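Local structure of Phosphoglucosamine/phosphogalactosamine mutase (Sulfolobus tokodaii, 2F7L) at residues I152-V156 against L186-V191; S161-I165 against A347-E351. The protein interconverts the 6-phosphates and 1-phosphates of glucosamine and galactosamine, a magnesium-dependent step on the way to UDP-GlcNAc and UDP-GalNAc. All coordinates share one frame. Residue numbers count along the deposited sequence, not the author numbering.

Contact 1. Residues I152-V156 against L186-V191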
# COMPACT_ATOMS: atom_id res chain seq x y z
N ILE A 152 17.17 -6.09 -4.62
CA ILE A 152 16.97 -6.45 -3.21
C ILE A 152 18.11 -5.87 -2.36
O ILE A 152 17.87 -5.08 -1.43
CB ILE A 152 16.95 -7.98 -2.98
CG1 ILE A 152 15.86 -8.66 -3.82
CG2 ILE A 152 16.73 -8.27 -1.51
CD1 ILE A 152 14.48 -8.44 -3.34
N SER A 153 19.35 -6.24 -2.68
CA SER A 153 20.49 -5.75 -1.91
C SER A 153 20.47 -4.24 -1.76
O SER A 153 20.68 -3.74 -0.65
CB SER A 153 21.84 -6.15 -2.54
OG SER A 153 22.27 -5.23 -3.54
N THR A 154 20.20 -3.51 -2.84
CA THR A 154 20.16 -2.04 -2.77
C THR A 154 19.05 -1.58 -1.83
O THR A 154 19.22 -0.63 -1.07
CB THR A 154 19.91 -1.41 -4.16
OG1 THR A 154 20.91 -1.85 -5.08
CG2 THR A 154 19.94 0.09 -4.10
N TYR A 155 17.92 -2.27 -1.89
CA TYR A 155 16.75 -1.96 -1.08
C TYR A 155 17.01 -2.11 0.40
O TYR A 155 16.80 -1.18 1.18
CB TYR A 155 15.61 -2.88 -1.52
CG TYR A 155 14.28 -2.73 -0.82
CD1 TYR A 155 13.54 -1.56 -0.92
CD2 TYR A 155 13.74 -3.80 -0.11
CE1 TYR A 155 12.26 -1.47 -0.34
CE2 TYR A 155 12.49 -3.73 0.48
CZ TYR A 155 11.74 -2.56 0.35
OH TYR A 155 10.46 -2.51 0.90
N VAL A 156 17.48 -3.29 0.80
CA VAL A 156 17.75 -3.54 2.21
C VAL A 156 18.67 -2.51 2.83
O VAL A 156 18.35 -1.92 3.86
CB VAL A 156 18.35 -4.92 2.43
CG1 VAL A 156 18.80 -5.07 3.87
CG2 VAL A 156 17.32 -5.98 2.06
N LEU A 186 11.74 -12.30 0.61
CA LEU A 186 13.09 -12.11 0.07
C LEU A 186 13.77 -10.90 0.67
O LEU A 186 14.95 -10.66 0.40
CB LEU A 186 13.06 -11.91 -1.45
CG LEU A 186 12.31 -12.94 -2.29
CD1 LEU A 186 12.28 -12.52 -3.75
CD2 LEU A 186 12.98 -14.28 -2.11
N SER A 187 13.04 -10.13 1.47
CA SER A 187 13.66 -8.95 2.04
C SER A 187 13.37 -8.59 3.50
O SER A 187 14.28 -8.20 4.23
CB SER A 187 13.36 -7.76 1.12
OG SER A 187 11.98 -7.50 1.05
N THR A 188 12.12 -8.69 3.94
CA THR A 188 11.84 -8.33 5.33
C THR A 188 12.72 -9.15 6.28
O THR A 188 13.28 -8.61 7.23
CB THR A 188 10.31 -8.47 5.65
OG1 THR A 188 9.59 -7.55 4.84
CG2 THR A 188 10.00 -8.15 7.13
N PRO A 189 12.87 -10.46 6.03
CA PRO A 189 13.70 -11.26 6.92
C PRO A 189 15.17 -10.81 6.90
O PRO A 189 15.90 -10.94 7.88
CB PRO A 189 13.52 -12.68 6.37
CG PRO A 189 12.19 -12.64 5.80
CD PRO A 189 12.17 -11.32 5.08
N LEU A 190 15.59 -10.29 5.76
CA LEU A 190 16.96 -9.83 5.63
C LEU A 190 17.13 -8.60 6.49
O LEU A 190 18.13 -8.48 7.20
CB LEU A 190 17.27 -9.54 4.16
CG LEU A 190 18.19 -10.49 3.36
CD1 LEU A 190 18.09 -11.91 3.79
CD2 LEU A 190 17.82 -10.35 1.91
N VAL A 191 16.17 -7.70 6.47
CA VAL A 191 16.32 -6.51 7.31
C VAL A 191 16.32 -6.97 8.78
O VAL A 191 17.12 -6.47 9.57
CB VAL A 191 15.20 -5.43 7.04
CG1 VAL A 191 15.29 -4.94 5.62
CG2 VAL A 191 13.85 -6.01 7.25
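Both segments run in the same sense. I152 CA lies 6.7 Å from S187 CA, and one helical turn later V156 CA lies 6.1 Å from V191 CA, so the separation barely changes along the contact. I152-V156 is helical throughout, with V156 N bonded to I152 O at 2.9 Å. L186-V191 enters a helix: S187 holds the N-cap position, T188-V191 form the first turn, and S187 O receives V191 N at 3.0 Å, yet the S187 side chain makes no capping bond.

The side chains of I152 and V156, one turn apart, both point toward the other segment and supply most of the first helix's share of the contact. I152 CG2 sits 3.5 Å from L186 O and 4.1 Å from L190 CD2, while I152 CD1 reaches L186 CB at 4.2 Å. V156 packs on both L190 and V191: CG2 is 4.1 Å from L190 CB and 4.2 Å from V191 CG1, and CG1 is 3.9 Å from V191 CG1. Y155 presents its ring edge to S187, with CE2 3.8 Å from OG. Beyond the pair, A343 of helix 342-356 touches both Y155 and T188, and the Y155 hydroxyl makes a weak hydrogen bond to D341.

Helix 188-194 joins the adjacent parallel strands 174-178 and 198-201, a beta-alpha-beta crossover of the second alpha/beta/alpha domain, and helix 151-160 packs against its start. About 282 Å² is buried without one hydrogen bond between the segments, so across them the contact rests on apolar packing and not on directional polar bonds.

Contact 2. Residues S161-I165 against A347-E351; sequences SHVDI and ALMLE
S161-I165, a loop whose last residue opens helix 165-171, lies against one turn and a bit of helix, A347-E351, with the closest CA pair V163-E351 at 6.5 Å. The loop is extended at V163 (phi/psi -135/150) and then bends at D164 (-66/90), the centre of an inverse gamma turn. D164 is also the N-cap of helix 165-171, its OD1 accepting the backbone N of K167.

Along the helix, A347 comes first: its CB points to the loop and stands 4.4 Å from V163 CG1, whose distance to A347 O is 3.9 Å. V163 CB points toward the helix, and chi1 m sets CG1 against A347 and L348. L348 (chi1 m, chi2 t) starts out sideways, but its CD2 swings to 4.2 Å from V163 CG1. This is an interdomain junction of the phosphohexose mutase fold, a loop between two helices of the domain II range meeting a helix of the domain III range, with 207 Å² buried. E351, a turn after A347, points to the loop with chi1 near -137° and chi2 and chi3 close to 180°. Its OE1 accepts D164 N at 2.8 Å, with an N-H...O angle of 159°, and lies 3.1 Å from V163 CA and 3.5 Å from V163 CB. OE2 of E351 makes a salt bridge to K273 and a hydrogen bond with W269; K273 NZ also donates to H162 O.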
# COMPACT_ATOMS: atom_id res chain seq x y z
N SER A 161 19.82 2.09 6.33
CA SER A 161 20.49 3.36 6.48
C SER A 161 19.68 4.40 7.25
O SER A 161 20.14 5.52 7.45
CB SER A 161 20.83 3.92 5.11
OG SER A 161 19.71 4.55 4.55
N HIS A 162 18.48 4.06 7.68
CA HIS A 162 17.66 5.04 8.41
C HIS A 162 17.34 4.72 9.86
O HIS A 162 16.56 5.44 10.48
CB HIS A 162 16.36 5.30 7.66
CG HIS A 162 16.56 5.87 6.29
ND1 HIS A 162 17.07 7.13 6.07
CD2 HIS A 162 16.31 5.35 5.06
CE1 HIS A 162 17.13 7.36 4.77
NE2 HIS A 162 16.67 6.30 4.14
N VAL A 163 17.92 3.65 10.39
CA VAL A 163 17.69 3.28 11.79
C VAL A 163 18.99 2.91 12.51
O VAL A 163 19.95 2.42 11.91
CB VAL A 163 16.73 2.08 11.91
CG1 VAL A 163 15.41 2.40 11.21
CG2 VAL A 163 17.37 0.84 11.35
N ASP A 164 19.02 3.17 13.81
CA ASP A 164 20.17 2.84 14.63
C ASP A 164 20.30 1.34 14.65
O ASP A 164 19.74 0.70 15.53
CB ASP A 164 19.93 3.32 16.05
CG ASP A 164 21.15 3.18 16.93
OD1 ASP A 164 21.92 2.20 16.75
OD2 ASP A 164 21.32 4.05 17.82
N ILE A 165 21.05 0.77 13.72
CA ILE A 165 21.19 -0.68 13.68
C ILE A 165 21.69 -1.33 14.96
O ILE A 165 21.21 -2.39 15.36
CB ILE A 165 22.11 -1.12 12.56
CG1 ILE A 165 21.55 -0.66 11.23
CG2 ILE A 165 22.30 -2.64 12.62
CD1 ILE A 165 22.38 -1.11 10.05
N ALA A 347 11.18 -1.97 10.03
CA ALA A 347 12.43 -1.45 10.58
C ALA A 347 12.17 -0.25 11.50
O ALA A 347 12.75 -0.14 12.59
CB ALA A 347 13.38 -1.05 9.46
N LEU A 348 11.33 0.67 11.04
CA LEU A 348 11.02 1.83 11.83
C LEU A 348 10.32 1.40 13.10
O LEU A 348 10.51 2.00 14.16
CB LEU A 348 10.12 2.79 11.05
CG LEU A 348 10.81 3.57 9.94
CD1 LEU A 348 9.77 4.33 9.12
CD2 LEU A 348 11.82 4.52 10.54
N MET A 349 9.51 0.35 13.01
CA MET A 349 8.78 -0.11 14.18
C MET A 349 9.74 -0.63 15.22
O MET A 349 9.63 -0.28 16.39
CB MET A 349 7.77 -1.19 13.79
CG MET A 349 6.81 -1.57 14.92
SD MET A 349 5.73 -0.21 15.41
CE MET A 349 4.23 -0.61 14.49
N LEU A 350 10.67 -1.48 14.80
CA LEU A 350 11.66 -2.04 15.72
C LEU A 350 12.51 -0.92 16.33
O LEU A 350 13.11 -1.10 17.39
CB LEU A 350 12.57 -3.05 15.00
CG LEU A 350 11.97 -4.39 14.60
CD1 LEU A 350 13.07 -5.31 14.12
CD2 LEU A 350 11.25 -5.03 15.77
N GLU A 351 12.59 0.23 15.66
CA GLU A 351 13.36 1.33 16.22
C GLU A 351 12.50 1.94 17.32
O GLU A 351 12.86 1.87 18.50
CB GLU A 351 13.71 2.39 15.16
CG GLU A 351 15.16 2.87 15.28
CD GLU A 351 15.46 4.19 14.54
OE1 GLU A 351 16.66 4.53 14.39
OE2 GLU A 351 14.50 4.89 14.13

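In the fold
The two contacts lie on the same side of the chain's centre, their centres 13 Å apart and their nearest atoms about 5 Å apart without touching. Their segments alternate in sequence, in the order 152-156, 161-165, 186-191, 347-351, and helix 151-160 runs into the loop of contact 2. Helix 342-356 ties them together in space, supplying A347-E351 to contact 2 while its earlier residues A343 and F346 pack beside contact 1. Contact 1 is the one near the active site: the Y155 side chain is about 7 Å from that of D245 and about 9 Å from that of D243, both probable magnesium ligands. Contact 2 lies away from this site and the probable phosphoserine.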